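Local coordinates for protein putative endo-1,4-beta-xylanase (Bacteroides thetaiotaomicron VPI-5482, PDB 5MSX) that probably hydrolyses O-glycosidic bonds as a family 43 arabinofuranosidase in the breakdown of complex plant pectin by a gut bacterium, at residues I98-Y107 with K176-V184. Sequence-based numbering, arbitrary orientation.
Sequences IFANGKYYIY and KLNEDMITV. With EDO (1,2-ethanediol), chain G.
Met181 lies across the ring of Tyr105: its CB stands 3.8 Å from the ring centroid and only 5° off the normal, a CH-pi contact over the middle of one face. CG, beside the backbone N at chi1 -61°, touches Ala100 CB at 3.9 Å, and bends at the next two torsions bring CE against Ile98 CG2. The bent thioether chain thus spans Ile98 and Ala100 of one hairpin strand and Tyr105 of the other. Two hydrogen bonds flank this apolar patch, both received by backbone carbonyls of the loop after strand 173-177. Tyr107 OH donates to Met181 O at 2.6 Å, reaching a lone pair in the carbonyl plane, while Asn101 ND2 gives a nearly straight bond (167°) to Glu179 O. Asn101 ND2 also donates to Tyr105 OH at 3.1 Å; both acceptors lie close to the amide plane, which fixes the rotation of the amide. A water links Tyr105 OH to Asp180 O. Behind the first shell, the type I turn from Asn178 to Met181 is closed by Met181 N donating to Asn178 O and runs into an Asx turn, in which Asp180 OD1 accepts from Ile182 N at 3.1 Å; Thr183 OG1 donates a hydrogen bond to Asp180 OD2. Ile157 of strand 156-159 touches Ile98, Tyr107 and Leu177. The contact joins a type I' hairpin to the turn of a neighbouring antiparallel sheet, as expected for adjacent blades of the five-bladed beta-propeller of family 43.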
# COMPACT_ATOMS: atom_id res chain seq x y z
N ILE C 98 4.55 7.06 -10.22
CA ILE C 98 4.52 5.59 -9.98
C ILE C 98 3.17 5.20 -9.34
O ILE C 98 2.80 5.74 -8.30
CB ILE C 98 5.68 5.17 -9.05
CG1 ILE C 98 7.01 5.78 -9.55
CG2 ILE C 98 5.78 3.65 -8.94
CD1 ILE C 98 7.41 5.31 -10.94
N PHE C 99 2.45 4.27 -9.95
CA PHE C 99 1.18 3.81 -9.37
C PHE C 99 1.41 2.74 -8.31
O PHE C 99 2.01 1.74 -8.60
CB PHE C 99 0.23 3.28 -10.44
CG PHE C 99 -1.10 2.90 -9.88
CD1 PHE C 99 -2.02 3.87 -9.56
CD2 PHE C 99 -1.40 1.58 -9.61
CE1 PHE C 99 -3.26 3.54 -9.02
CE2 PHE C 99 -2.62 1.23 -9.06
CZ PHE C 99 -3.55 2.20 -8.76
N ALA C 100 0.95 2.97 -7.09
CA ALA C 100 1.03 1.99 -6.01
C ALA C 100 0.05 2.37 -4.91
O ALA C 100 -0.26 3.57 -4.72
CB ALA C 100 2.45 1.88 -5.45
N ASN C 101 -0.47 1.35 -4.21
CA ASN C 101 -1.42 1.53 -3.10
C ASN C 101 -2.63 2.36 -3.50
O ASN C 101 -3.10 3.17 -2.74
CB ASN C 101 -0.73 2.21 -1.89
CG ASN C 101 0.53 1.50 -1.47
OD1 ASN C 101 0.55 0.28 -1.34
ND2 ASN C 101 1.61 2.26 -1.28
N GLY C 102 -3.08 2.20 -4.75
CA GLY C 102 -4.21 2.95 -5.27
C GLY C 102 -3.95 4.41 -5.54
O GLY C 102 -4.90 5.14 -5.77
N LYS C 103 -2.67 4.82 -5.55
CA LYS C 103 -2.22 6.22 -5.66
C LYS C 103 -1.06 6.38 -6.66
O LYS C 103 -0.45 5.40 -7.09
CB LYS C 103 -1.65 6.70 -4.31
CG LYS C 103 -2.60 6.69 -3.13
CD LYS C 103 -3.83 7.52 -3.42
CE LYS C 103 -4.74 7.58 -2.21
NZ LYS C 103 -6.17 7.53 -2.64
N TYR C 104 -0.73 7.63 -6.93
CA TYR C 104 0.44 8.02 -7.72
C TYR C 104 1.47 8.69 -6.83
O TYR C 104 1.14 9.60 -6.06
CB TYR C 104 0.02 8.95 -8.85
CG TYR C 104 -0.79 8.24 -9.88
CD1 TYR C 104 -0.18 7.55 -10.91
CD2 TYR C 104 -2.21 8.18 -9.80
CE1 TYR C 104 -0.91 6.85 -11.86
CE2 TYR C 104 -2.96 7.49 -10.77
CZ TYR C 104 -2.30 6.83 -11.79
OH TYR C 104 -2.99 6.13 -12.76
N TYR C 105 2.71 8.21 -6.91
CA TYR C 105 3.84 8.78 -6.18
C TYR C 105 4.86 9.41 -7.19
O TYR C 105 5.05 8.89 -8.28
CB TYR C 105 4.54 7.72 -5.36
CG TYR C 105 3.70 7.10 -4.27
CD1 TYR C 105 2.81 6.04 -4.55
CD2 TYR C 105 3.80 7.55 -2.96
CE1 TYR C 105 2.05 5.46 -3.55
CE2 TYR C 105 3.02 6.98 -1.94
CZ TYR C 105 2.15 5.94 -2.25
OH TYR C 105 1.41 5.39 -1.26
N ILE C 106 5.48 10.51 -6.79
CA ILE C 106 6.51 11.14 -7.58
C ILE C 106 7.61 11.61 -6.65
O ILE C 106 7.36 11.91 -5.48
CB ILE C 106 5.90 12.26 -8.47
CG1 ILE C 106 6.81 12.57 -9.67
CG2 ILE C 106 5.55 13.49 -7.63
CD1 ILE C 106 6.07 13.27 -10.79
N TYR C 107 8.85 11.60 -7.14
CA TYR C 107 10.02 11.83 -6.30
C TYR C 107 10.95 12.93 -6.90
O TYR C 107 12.01 12.63 -7.46
CB TYR C 107 10.75 10.53 -6.08
CG TYR C 107 9.88 9.41 -5.54
CD1 TYR C 107 9.03 8.70 -6.38
CD2 TYR C 107 9.88 9.07 -4.19
CE1 TYR C 107 8.23 7.68 -5.91
CE2 TYR C 107 9.08 8.03 -3.70
CZ TYR C 107 8.26 7.34 -4.58
OH TYR C 107 7.44 6.33 -4.17
N LYS C 176 16.45 -0.59 -1.72
CA LYS C 176 15.04 -0.99 -1.72
C LYS C 176 14.16 0.11 -1.14
O LYS C 176 14.60 0.92 -0.34
CB LYS C 176 14.81 -2.29 -0.95
CG LYS C 176 15.45 -3.49 -1.63
CD LYS C 176 15.13 -4.78 -0.89
CE LYS C 176 15.63 -5.95 -1.70
NZ LYS C 176 15.62 -7.17 -0.86
N LEU C 177 12.90 0.11 -1.57
CA LEU C 177 11.89 1.02 -1.10
C LEU C 177 10.79 0.16 -0.48
O LEU C 177 10.39 -0.88 -1.05
CB LEU C 177 11.37 1.80 -2.29
CG LEU C 177 10.59 3.10 -2.14
CD1 LEU C 177 11.38 4.15 -1.34
CD2 LEU C 177 10.20 3.63 -3.53
N ASN C 178 10.29 0.57 0.68
CA ASN C 178 9.19 -0.17 1.35
C ASN C 178 7.86 -0.04 0.63
O ASN C 178 7.69 0.84 -0.21
CB ASN C 178 9.05 0.31 2.81
CG ASN C 178 10.31 0.07 3.63
OD1 ASN C 178 10.51 0.69 4.66
ND2 ASN C 178 11.15 -0.82 3.17
N GLU C 179 6.90 -0.89 1.00
CA GLU C 179 5.56 -0.91 0.37
C GLU C 179 4.78 0.37 0.56
O GLU C 179 3.94 0.70 -0.27
CB GLU C 179 4.68 -2.06 0.88
CG GLU C 179 5.31 -3.44 0.80
CD GLU C 179 5.94 -3.84 2.11
OE1 GLU C 179 7.04 -3.31 2.44
OE2 GLU C 179 5.33 -4.68 2.83
N ASP C 180 5.05 1.09 1.65
CA ASP C 180 4.52 2.45 1.79
C ASP C 180 5.09 3.45 0.71
O ASP C 180 4.60 4.57 0.61
CB ASP C 180 4.74 2.99 3.23
CG ASP C 180 6.22 3.18 3.60
OD1 ASP C 180 7.11 3.09 2.73
OD2 ASP C 180 6.51 3.41 4.78
N MET C 181 6.14 3.05 -0.02
CA MET C 181 6.73 3.84 -1.13
C MET C 181 7.40 5.17 -0.71
O MET C 181 7.68 6.04 -1.56
CB MET C 181 5.67 4.09 -2.22
CG MET C 181 5.14 2.80 -2.84
SD MET C 181 6.41 1.86 -3.73
CE MET C 181 6.53 2.95 -5.16
N ILE C 182 7.63 5.35 0.61
CA ILE C 182 8.24 6.55 1.12
C ILE C 182 9.42 6.32 2.06
O ILE C 182 10.10 7.26 2.42
CB ILE C 182 7.18 7.47 1.75
CG1 ILE C 182 6.55 6.85 2.99
CG2 ILE C 182 6.07 7.75 0.74
CD1 ILE C 182 5.51 7.77 3.60
N THR C 183 9.69 5.08 2.42
CA THR C 183 10.70 4.76 3.40
C THR C 183 11.76 4.01 2.64
O THR C 183 11.48 2.94 2.09
CB THR C 183 10.11 3.83 4.49
OG1 THR C 183 8.94 4.42 5.06
CG2 THR C 183 11.14 3.54 5.56
N VAL C 184 12.96 4.54 2.63
CA VAL C 184 14.07 3.92 1.98
C VAL C 184 14.69 2.93 2.93
O VAL C 184 14.78 3.20 4.10
CB VAL C 184 15.11 4.96 1.55
CG1 VAL C 184 16.26 4.26 0.84
CG2 VAL C 184 14.46 5.99 0.63
C1 EDO G . -2.35 2.71 -13.40
O1 EDO G . -2.05 3.96 -14.00
C2 EDO G . -3.53 2.17 -14.18
O2 EDO G . -4.59 3.16 -14.21
O HOH W 1 2.38 5.56 1.32